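PDB 3QKC: geranyl diphosphate synthase small subunit from Antirrhinum majus, which probably pairs with a catalytic large subunit to make geranyl diphosphate from isopentenyl diphosphate and dimethylallyl diphosphate. Local coordinates for residues D16-L21 with L40-P45; H84-L89 with S97-K102; Q157-G162 with I172-K177; G209-T214 with K231-L236. All coordinates share one frame; numbering follows the deposited sequence.

Interaction 1 of 4, residues D16-L21 with L40-P45; sequences DIESYL and LTFAAP
Helix-to-helix packing, apolar and without a hydrogen bond across it, joins D16-L21 on helix 5-24 to the end of helix 34-43 in L40-P45. It belongs to the N-terminal part of the all-helical isoprenyl diphosphate synthase fold, and Phe-42 carries it. The Phe-42 ring reaches across to the first helix, where Glu-18 CG meets its edge near the ring plane, 3.6 Å from Phe-42 CD2. Glu-18 CG lies anti to the backbone N (chi1 -163°), which brings this methylene to that edge; the carboxylate plane stands 53° from the ring. Leu-21 CB approaches the same ring obliquely, 3.9 Å from Phe-42 CZ. The ring has further neighbours outside the pair: Lys-22 makes a cation-pi contact and the His-38 ring meets it at an angle. Deeper in, Thr-41 and Leu-21 face each other and are buried; Leu-21 also touches His-75 on helix 68-85, and Thr-41 OG1 is hydrogen-bonded to Met-37 O, leaving its methyl to do the packing. That methyl, Thr-41 CG2, sits 4.4 Å from Leu-21 CD1 and also lies over the centre of the Phe-42 ring, 4.1 Å above its plane.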
# COMPACT_ATOMS: atom_id res chain seq x y z
N ASP A 16 -3.86 -12.35 20.31
CA ASP A 16 -3.88 -13.19 19.11
C ASP A 16 -3.36 -12.42 17.90
O ASP A 16 -2.61 -12.96 17.08
CB ASP A 16 -5.28 -13.73 18.83
CG ASP A 16 -5.71 -14.80 19.81
OD1 ASP A 16 -4.87 -15.60 20.26
OD2 ASP A 16 -6.91 -14.87 20.12
N ILE A 17 -3.76 -11.16 17.78
CA ILE A 17 -3.26 -10.31 16.70
C ILE A 17 -1.74 -10.13 16.78
O ILE A 17 -1.03 -10.34 15.78
CB ILE A 17 -3.98 -8.95 16.66
CG1 ILE A 17 -5.44 -9.14 16.23
CG2 ILE A 17 -3.28 -8.00 15.73
CD1 ILE A 17 -6.36 -7.93 16.48
N GLU A 18 -1.23 -9.77 17.96
CA GLU A 18 0.21 -9.57 18.14
C GLU A 18 1.02 -10.84 17.84
O GLU A 18 2.09 -10.76 17.22
CB GLU A 18 0.53 -9.06 19.55
CG GLU A 18 1.92 -8.44 19.66
CD GLU A 18 2.23 -7.89 21.05
OE1 GLU A 18 2.09 -8.64 22.05
OE2 GLU A 18 2.63 -6.70 21.12
N SER A 19 0.50 -12.00 18.27
CA SER A 19 1.15 -13.28 18.00
C SER A 19 1.14 -13.61 16.51
O SER A 19 2.08 -14.21 15.98
CB SER A 19 0.49 -14.42 18.79
OG SER A 19 0.90 -14.40 20.14
N TYR A 20 0.07 -13.22 15.83
CA TYR A 20 -0.04 -13.42 14.40
C TYR A 20 1.00 -12.57 13.65
O TYR A 20 1.65 -13.05 12.72
CB TYR A 20 -1.45 -13.09 13.92
CG TYR A 20 -1.58 -13.26 12.44
CD1 TYR A 20 -1.42 -12.19 11.58
CD2 TYR A 20 -1.83 -14.52 11.89
CE1 TYR A 20 -1.52 -12.34 10.21
CE2 TYR A 20 -1.94 -14.68 10.52
CZ TYR A 20 -1.78 -13.58 9.69
OH TYR A 20 -1.88 -13.74 8.34
N LEU A 21 1.16 -11.32 14.06
CA LEU A 21 2.13 -10.44 13.45
C LEU A 21 3.57 -10.89 13.74
O LEU A 21 4.45 -10.71 12.90
CB LEU A 21 1.91 -9.00 13.93
CG LEU A 21 0.75 -8.27 13.24
CD1 LEU A 21 0.26 -7.11 14.08
CD2 LEU A 21 1.14 -7.80 11.86
N LEU A 40 8.86 -0.82 15.05
CA LEU A 40 7.78 0.19 14.99
C LEU A 40 6.40 -0.42 15.18
O LEU A 40 5.56 0.16 15.85
CB LEU A 40 7.87 1.00 13.70
CG LEU A 40 9.21 1.73 13.59
CD1 LEU A 40 9.23 2.65 12.38
CD2 LEU A 40 9.48 2.52 14.86
N THR A 41 6.20 -1.61 14.63
CA THR A 41 4.94 -2.33 14.71
C THR A 41 4.52 -2.63 16.16
O THR A 41 3.38 -2.37 16.54
CB THR A 41 5.00 -3.63 13.87
OG1 THR A 41 5.34 -3.29 12.52
CG2 THR A 41 3.68 -4.40 13.88
N PHE A 42 5.45 -3.15 16.95
CA PHE A 42 5.16 -3.52 18.34
C PHE A 42 5.45 -2.44 19.39
O PHE A 42 5.08 -2.60 20.55
CB PHE A 42 5.88 -4.83 18.70
CG PHE A 42 5.62 -5.93 17.71
CD1 PHE A 42 6.51 -6.17 16.67
CD2 PHE A 42 4.47 -6.69 17.79
CE1 PHE A 42 6.24 -7.17 15.73
CE2 PHE A 42 4.20 -7.68 16.85
CZ PHE A 42 5.09 -7.92 15.82
N ALA A 43 6.09 -1.35 18.98
CA ALA A 43 6.23 -0.20 19.89
C ALA A 43 5.04 0.76 19.77
O ALA A 43 4.79 1.57 20.66
CB ALA A 43 7.53 0.55 19.63
N ALA A 44 4.33 0.69 18.65
CA ALA A 44 3.27 1.66 18.38
C ALA A 44 2.07 1.45 19.31
O ALA A 44 1.76 0.31 19.66
CB ALA A 44 2.84 1.55 16.96
N PRO A 45 1.38 2.54 19.71
CA PRO A 45 0.10 2.36 20.43
C PRO A 45 -0.85 1.51 19.59
O PRO A 45 -0.82 1.57 18.37
CB PRO A 45 -0.44 3.79 20.57
CG PRO A 45 0.77 4.69 20.41
CD PRO A 45 1.68 3.97 19.46

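Interaction 2 of 4, residues H84-L89 with S97-K102; sequences HENLPL and SEIQHK
Asn-86 and Ile-99 form the tight side of this contact, their side chains crossing at about a right angle. Ile-99 CD1 comes to 3.5 Å from Asn-86 CB, and Ile-99 CG2 lies equally near Asn-86 OD1. Both branches are placed by chi1 of 69°, which puts CG1 between the backbone N and the carbonyl carbon and CG2 anti to that carbonyl. The amide thus has an apolar neighbour beside it, while Asn-86 ND2 is hydrogen-bonded back to Tyr-82 O in the last turn of helix 68-85, just before it. A second close approach involves His-101: its CE1 lies 3.1 Å from Asn-86 O, which meets the ring at its edge, near the plane. Pro-88 takes a face of the same ring, with CG 4.1 Å above the plane and displaced toward the rim; His-101 ND1 is hydrogen-bonded to Glu-108 OE2, which fixes the ring from the helix 105-126 side.

H84-L89 runs off the end of helix 68-85, and S97-K102 lies in the loop leading to helix 105-126. Glu-85 and Asn-86 probably stand where catalytically active prenyl diphosphate synthases have the first two aspartates of their first aspartate-rich motif.

Toward the solvent, packing gives way to water. Ser-97 is exposed and its side chain makes no close contact with H84-L89. One water donates to Asn-86 OD1 and to Ser-97 O, at 2.5 Å and 2.4 Å, values short enough to leave its exact position doubtful; the two oxygens, Asn-86 OD1 and Ser-97 O, are themselves 3.5 Å apart.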
# COMPACT_ATOMS: atom_id res chain seq x y z
N HIS A 84 4.47 7.87 10.07
CA HIS A 84 4.63 9.01 9.18
C HIS A 84 4.18 10.35 9.77
O HIS A 84 4.75 11.38 9.44
CB HIS A 84 3.96 8.74 7.84
CG HIS A 84 4.80 7.89 6.94
ND1 HIS A 84 4.46 7.64 5.64
CD2 HIS A 84 5.99 7.27 7.15
CE1 HIS A 84 5.39 6.88 5.08
NE2 HIS A 84 6.33 6.64 5.98
N GLU A 85 3.19 10.30 10.66
CA GLU A 85 2.70 11.46 11.37
C GLU A 85 3.70 12.02 12.37
O GLU A 85 3.69 13.20 12.65
CB GLU A 85 1.42 11.12 12.13
CG GLU A 85 0.12 11.36 11.36
CD GLU A 85 -1.04 10.52 11.90
OE1 GLU A 85 -1.80 9.98 11.08
OE2 GLU A 85 -1.18 10.38 13.13
N ASN A 86 4.53 11.13 12.93
CA ASN A 86 5.51 11.53 13.92
C ASN A 86 6.87 11.66 13.29
O ASN A 86 7.85 11.92 13.97
CB ASN A 86 5.53 10.52 15.07
CG ASN A 86 4.29 10.61 15.95
OD1 ASN A 86 4.23 11.43 16.86
ND2 ASN A 86 3.31 9.77 15.68
N LEU A 87 6.92 11.50 11.97
CA LEU A 87 8.16 11.62 11.22
C LEU A 87 8.72 13.06 11.21
O LEU A 87 8.05 13.98 10.72
CB LEU A 87 7.93 11.11 9.81
CG LEU A 87 9.09 11.17 8.83
CD1 LEU A 87 10.21 10.31 9.34
CD2 LEU A 87 8.61 10.67 7.47
N PRO A 88 9.93 13.26 11.74
CA PRO A 88 10.54 14.61 11.70
C PRO A 88 10.90 15.03 10.27
O PRO A 88 11.71 14.37 9.61
CB PRO A 88 11.82 14.45 12.53
CG PRO A 88 11.61 13.24 13.35
CD PRO A 88 10.77 12.31 12.49
N LEU A 89 10.30 16.11 9.80
CA LEU A 89 10.61 16.65 8.48
C LEU A 89 11.57 17.84 8.59
O LEU A 89 12.28 17.98 9.60
CB LEU A 89 9.31 17.06 7.76
CG LEU A 89 8.34 15.94 7.39
CD1 LEU A 89 7.04 16.53 6.87
CD2 LEU A 89 8.95 14.96 6.38
N SER A 97 2.67 16.47 19.40
CA SER A 97 2.98 15.68 20.58
C SER A 97 4.13 14.73 20.23
O SER A 97 3.93 13.74 19.52
CB SER A 97 1.75 14.91 21.04
OG SER A 97 1.36 13.96 20.07
N GLU A 98 5.32 15.05 20.73
CA GLU A 98 6.55 14.35 20.35
C GLU A 98 6.65 12.96 20.94
O GLU A 98 6.11 12.69 22.01
CB GLU A 98 7.78 15.15 20.78
CG GLU A 98 8.13 16.32 19.89
CD GLU A 98 8.99 17.35 20.61
OE1 GLU A 98 8.72 18.55 20.46
OE2 GLU A 98 9.93 16.95 21.35
N ILE A 99 7.36 12.08 20.23
CA ILE A 99 7.61 10.73 20.71
C ILE A 99 9.12 10.44 20.68
O ILE A 99 9.90 11.26 20.18
CB ILE A 99 6.82 9.68 19.88
CG1 ILE A 99 7.36 9.58 18.45
CG2 ILE A 99 5.32 10.03 19.88
CD1 ILE A 99 6.73 8.44 17.62
N GLN A 100 9.52 9.31 21.24
CA GLN A 100 10.91 8.89 21.11
C GLN A 100 11.10 8.12 19.81
O GLN A 100 10.22 7.39 19.37
CB GLN A 100 11.38 8.06 22.33
CG GLN A 100 11.34 8.80 23.68
CD GLN A 100 12.26 10.04 23.77
OE1 GLN A 100 13.24 10.17 23.03
NE2 GLN A 100 11.95 10.93 24.72
N HIS A 101 12.25 8.34 19.18
CA HIS A 101 12.63 7.68 17.94
C HIS A 101 13.92 6.92 18.15
O HIS A 101 14.96 7.51 18.42
CB HIS A 101 12.84 8.73 16.84
CG HIS A 101 11.66 9.62 16.63
ND1 HIS A 101 10.64 9.31 15.75
CD2 HIS A 101 11.34 10.81 17.17
CE1 HIS A 101 9.74 10.27 15.78
NE2 HIS A 101 10.14 11.20 16.63
N LYS A 102 13.86 5.59 18.01
CA LYS A 102 15.04 4.73 18.04
C LYS A 102 15.78 4.74 16.70
O LYS A 102 16.94 4.35 16.63
CB LYS A 102 14.62 3.30 18.43
CG LYS A 102 15.76 2.28 18.53
CD LYS A 102 15.23 0.91 18.95
CE LYS A 102 16.35 -0.14 19.03
NZ LYS A 102 15.89 -1.42 19.68
O HOH W 1 2.42 12.21 18.36

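Interaction 3 of 4, residues Q157-G162 with I172-K177; sequences QYHELG and IEYVCK
The short helix 153-160 and the long helix 169-195 follow each other in the isoprenyl synthase fold, and this contact packs the end of the first against the early turns of the second. Their backbones are nearest at Glu-160 and Val-175, whose CA atoms are 6.2 Å apart. Val-175 fits against the chain there: its CG2 rests 3.8 Å from Glu-160 N, and its CG1 lies 4.0 Å from Glu-160 CG, where the glutamate crosses it at about a right angle.

Beside this apolar patch stands an aromatic pair. Tyr-174 turns its edge toward the face of His-159 in an offset edge-to-face arrangement, ring centroids 5.3 Å apart and planes at 71°. The closest atoms are His-159 CD2 and Tyr-174 CE2, 3.4 Å apart. Tyr-174 CG is anti to the backbone N (chi1 -178°), which carries its ring to the side of the Glu-160 and Val-175 approach where His-159 lies. Tyr-158 CD1, from within the same helix as the histidine, lies over the centre of the His-159 ring, 3.9 Å above its plane.

The polar ends are held from outside: Glu-155 OE1 is hydrogen-bonded to Tyr-174 OH and only weakly to His-159 NE2, and Glu-160 OE1 forms a salt bridge with Lys-179. With no hydrogen bond directly across the segments, the pairing probably relies on dispersion and ring electrostatics, while the Glu-155 carboxylate probably restrains mainly the tyrosine.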
# COMPACT_ATOMS: atom_id res chain seq x y z
N GLN A 157 -5.18 13.42 7.39
CA GLN A 157 -3.89 14.05 7.66
C GLN A 157 -3.73 15.36 6.85
O GLN A 157 -3.17 16.33 7.35
CB GLN A 157 -2.74 13.10 7.36
CG GLN A 157 -2.72 11.78 8.16
CD GLN A 157 -1.62 10.86 7.66
OE1 GLN A 157 -1.16 11.00 6.53
NE2 GLN A 157 -1.17 9.95 8.50
N TYR A 158 -4.23 15.35 5.61
CA TYR A 158 -4.23 16.55 4.75
C TYR A 158 -4.93 17.73 5.45
O TYR A 158 -4.37 18.81 5.53
CB TYR A 158 -4.85 16.25 3.36
CG TYR A 158 -4.88 17.42 2.37
CD1 TYR A 158 -6.00 18.26 2.27
CD2 TYR A 158 -3.80 17.66 1.52
CE1 TYR A 158 -6.03 19.34 1.35
CE2 TYR A 158 -3.81 18.72 0.62
CZ TYR A 158 -4.92 19.55 0.53
OH TYR A 158 -4.92 20.59 -0.38
N HIS A 159 -6.14 17.52 5.97
CA HIS A 159 -6.85 18.62 6.64
C HIS A 159 -6.35 18.92 8.04
O HIS A 159 -6.58 20.00 8.57
CB HIS A 159 -8.36 18.39 6.65
CG HIS A 159 -8.96 18.28 5.30
ND1 HIS A 159 -9.16 19.37 4.48
CD2 HIS A 159 -9.40 17.20 4.60
CE1 HIS A 159 -9.70 18.97 3.34
NE2 HIS A 159 -9.86 17.66 3.39
N GLU A 160 -5.65 17.96 8.63
CA GLU A 160 -5.05 18.10 9.95
C GLU A 160 -3.92 19.13 9.94
O GLU A 160 -3.53 19.65 10.98
CB GLU A 160 -4.51 16.75 10.42
CG GLU A 160 -4.34 16.62 11.92
CD GLU A 160 -3.93 15.23 12.35
OE1 GLU A 160 -3.79 14.33 11.49
OE2 GLU A 160 -3.74 15.04 13.56
N LEU A 161 -3.41 19.39 8.74
CA LEU A 161 -2.34 20.37 8.53
C LEU A 161 -2.77 21.82 8.81
O LEU A 161 -2.06 22.55 9.49
CB LEU A 161 -1.76 20.22 7.12
CG LEU A 161 -0.89 18.97 6.93
CD1 LEU A 161 -0.39 18.86 5.50
CD2 LEU A 161 0.27 18.96 7.91
N GLY A 162 -3.94 22.21 8.29
CA GLY A 162 -4.48 23.56 8.54
C GLY A 162 -5.18 23.71 9.89
O GLY A 162 -6.29 24.25 9.96
N ILE A 172 -12.05 19.56 13.17
CA ILE A 172 -11.46 18.58 14.08
C ILE A 172 -12.22 17.26 14.01
O ILE A 172 -11.61 16.19 13.81
CB ILE A 172 -11.38 19.09 15.53
CG1 ILE A 172 -10.32 20.20 15.64
CG2 ILE A 172 -11.04 17.95 16.50
CD1 ILE A 172 -10.40 21.01 16.92
N GLU A 173 -13.55 17.33 14.15
CA GLU A 173 -14.40 16.15 13.99
C GLU A 173 -14.15 15.46 12.65
O GLU A 173 -14.00 14.25 12.61
CB GLU A 173 -15.88 16.49 14.14
CG GLU A 173 -16.78 15.25 14.15
CD GLU A 173 -18.24 15.54 14.45
OE1 GLU A 173 -18.59 16.69 14.80
OE2 GLU A 173 -19.06 14.59 14.35
N TYR A 174 -14.11 16.24 11.56
CA TYR A 174 -13.88 15.70 10.23
C TYR A 174 -12.59 14.89 10.16
O TYR A 174 -12.55 13.83 9.54
CB TYR A 174 -13.86 16.79 9.15
CG TYR A 174 -13.68 16.25 7.74
CD1 TYR A 174 -14.67 15.47 7.15
CD2 TYR A 174 -12.51 16.49 7.01
CE1 TYR A 174 -14.52 14.95 5.86
CE2 TYR A 174 -12.35 15.98 5.72
CZ TYR A 174 -13.36 15.20 5.15
OH TYR A 174 -13.23 14.69 3.87
N VAL A 175 -11.53 15.43 10.76
CA VAL A 175 -10.25 14.75 10.82
C VAL A 175 -10.36 13.42 11.58
O VAL A 175 -9.80 12.41 11.14
CB VAL A 175 -9.14 15.68 11.39
CG1 VAL A 175 -7.91 14.89 11.83
CG2 VAL A 175 -8.77 16.75 10.36
N CYS A 176 -11.11 13.41 12.69
CA CYS A 176 -11.34 12.20 13.49
C CYS A 176 -12.12 11.13 12.73
O CYS A 176 -11.80 9.94 12.80
CB CYS A 176 -12.05 12.53 14.79
SG CYS A 176 -11.00 13.39 15.97
N LYS A 177 -13.14 11.58 12.01
CA LYS A 177 -13.91 10.74 11.13
C LYS A 177 -13.06 10.13 10.02
O LYS A 177 -13.25 8.97 9.66
CB LYS A 177 -15.05 11.56 10.52
CG LYS A 177 -16.02 10.74 9.69
CD LYS A 177 -17.16 11.60 9.13
CE LYS A 177 -17.50 11.18 7.69
NZ LYS A 177 -18.63 12.01 7.13

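Interaction 4 of 4, residues G209-T214 with K231-L236; sequences GLYVGT and KELKEL
One face of the Tyr-211 ring is taken by Leu-236, whose CB stands 3.8 Å from the ring centroid and 19° off the normal, a CH-pi contact shifted toward the CD1-CE1 rim. Leu-236 CD1 extends along the same ring to 3.9 Å from Tyr-211 CE2. Leu-233 comes in obliquely, neither over a face nor at the edge, and brings its CD2 to 3.7 Å from Tyr-211 CD2. The ring further touches Ala-237 and Glu-240 of helix 227-241.

These groups join helix 199-219 to helix 227-241, near the C-terminal end of the all-helical fold. The local axes are 8.5 Å apart at closest approach, with N-to-C directions 152° apart, so the pair is close to antiparallel. Backbones are nearest at Tyr-211 and Leu-233, with CA atoms 5.6 Å apart.

One turn on from Tyr-211, Thr-214 offers its methyl: CG2 packs 3.8 Å from Leu-233 CD1. With chi1 at -57°, OG1 is turned away from this partner and donates to Leu-210 O at 2.8 Å, tilted out of the carbonyl plane. Thr-214 N binds that same oxygen from the opposite face.

The threonine hydroxyl is therefore satisfied within its own helix, and the two helices meet mainly through carbon contacts, with Tyr-211 CB also against the backbone oxygen of Leu-233, an interface that rests on shape and burial rather than on directional bonds.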
# COMPACT_ATOMS: atom_id res chain seq x y z
N GLY A 209 -18.59 1.07 12.75
CA GLY A 209 -17.17 1.34 12.92
C GLY A 209 -16.86 2.82 12.81
O GLY A 209 -16.15 3.37 13.64
N LEU A 210 -17.43 3.46 11.79
CA LEU A 210 -17.26 4.90 11.61
C LEU A 210 -17.61 5.70 12.86
O LEU A 210 -16.86 6.60 13.24
CB LEU A 210 -18.05 5.42 10.41
CG LEU A 210 -17.72 6.81 9.86
CD1 LEU A 210 -16.27 6.93 9.37
CD2 LEU A 210 -18.69 7.18 8.73
N TYR A 211 -18.75 5.37 13.48
CA TYR A 211 -19.23 6.12 14.62
C TYR A 211 -18.32 5.94 15.84
O TYR A 211 -17.87 6.93 16.42
CB TYR A 211 -20.69 5.77 14.97
CG TYR A 211 -21.69 5.94 13.84
CD1 TYR A 211 -22.71 5.00 13.65
CD2 TYR A 211 -21.62 7.02 12.95
CE1 TYR A 211 -23.64 5.13 12.61
CE2 TYR A 211 -22.54 7.16 11.91
CZ TYR A 211 -23.55 6.22 11.75
OH TYR A 211 -24.46 6.34 10.74
N VAL A 212 -18.03 4.70 16.21
CA VAL A 212 -17.11 4.44 17.33
C VAL A 212 -15.67 4.90 17.07
O VAL A 212 -14.98 5.32 18.00
CB VAL A 212 -17.14 2.97 17.81
CG1 VAL A 212 -18.51 2.66 18.44
CG2 VAL A 212 -16.82 1.99 16.68
N GLY A 213 -15.22 4.84 15.81
CA GLY A 213 -13.89 5.33 15.45
C GLY A 213 -13.79 6.84 15.55
O GLY A 213 -12.80 7.38 16.06
N THR A 214 -14.84 7.53 15.07
CA THR A 214 -14.93 8.97 15.26
C THR A 214 -14.91 9.33 16.76
O THR A 214 -14.20 10.25 17.17
CB THR A 214 -16.16 9.56 14.56
OG1 THR A 214 -16.12 9.25 13.16
CG2 THR A 214 -16.21 11.08 14.75
N LYS A 231 -22.14 11.67 22.61
CA LYS A 231 -23.39 10.97 22.92
C LYS A 231 -24.27 10.78 21.68
O LYS A 231 -24.87 9.73 21.49
CB LYS A 231 -24.18 11.68 24.03
CG LYS A 231 -24.88 10.71 24.98
CD LYS A 231 -26.20 11.24 25.54
CE LYS A 231 -27.41 10.68 24.79
NZ LYS A 231 -27.46 9.18 24.83
N GLU A 232 -24.33 11.81 20.84
CA GLU A 232 -24.96 11.74 19.53
C GLU A 232 -24.44 10.53 18.71
O GLU A 232 -25.23 9.68 18.27
CB GLU A 232 -24.71 13.07 18.80
CG GLU A 232 -25.60 13.39 17.60
CD GLU A 232 -25.47 14.85 17.15
OE1 GLU A 232 -25.22 15.74 18.00
OE2 GLU A 232 -25.63 15.12 15.93
N LEU A 233 -23.12 10.43 18.54
CA LEU A 233 -22.51 9.34 17.75
C LEU A 233 -22.63 7.95 18.40
O LEU A 233 -22.85 6.96 17.71
CB LEU A 233 -21.05 9.64 17.40
CG LEU A 233 -20.81 10.70 16.31
CD1 LEU A 233 -19.49 11.41 16.54
CD2 LEU A 233 -20.87 10.13 14.89
N LYS A 234 -22.49 7.90 19.73
CA LYS A 234 -22.69 6.65 20.47
C LYS A 234 -24.08 6.06 20.26
O LYS A 234 -24.23 4.84 20.17
CB LYS A 234 -22.45 6.86 21.97
CG LYS A 234 -20.98 7.00 22.35
CD LYS A 234 -20.77 6.79 23.83
CE LYS A 234 -19.29 6.67 24.14
NZ LYS A 234 -19.08 6.14 25.51
N GLU A 235 -25.08 6.93 20.18
CA GLU A 235 -26.47 6.51 19.95
C GLU A 235 -26.64 5.90 18.57
O GLU A 235 -27.33 4.90 18.42
CB GLU A 235 -27.43 7.69 20.15
CG GLU A 235 -27.57 8.12 21.60
CD GLU A 235 -28.73 9.06 21.83
OE1 GLU A 235 -29.63 8.70 22.61
OE2 GLU A 235 -28.75 10.17 21.23
N LEU A 236 -26.00 6.51 17.57
CA LEU A 236 -26.01 5.98 16.21
C LEU A 236 -25.32 4.62 16.13
O LEU A 236 -25.76 3.74 15.39
CB LEU A 236 -25.35 6.95 15.22
CG LEU A 236 -26.08 8.26 14.91
CD1 LEU A 236 -25.18 9.14 14.06
CD2 LEU A 236 -27.43 8.02 14.22

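How the interactions relate
No contact is wholly core: interactions 1, 3 and 4 are partly buried helix pairs, and interaction 2 is a surface contact with a doubtfully placed bridging water. Interactions 3 and 4 lie on successive helices, 169-195 and 199-219, which touch, Lys-177 CA lying 3.4 Å from Thr-214 OG1. Interactions 2 and 3 meet through a probable hydrogen bond from Gln-157 NE2 to Glu-85 OE1, and both reach the second subunit. Interaction 1 lies across the chain's centre from 3 and 4 and does not touch interaction 2, though helix 68-85 borders both. Each helix pair uses an aromatic ring differently: met at its edge by Glu-18 in 1, paired with histidine in 3, covered by leucine in 4.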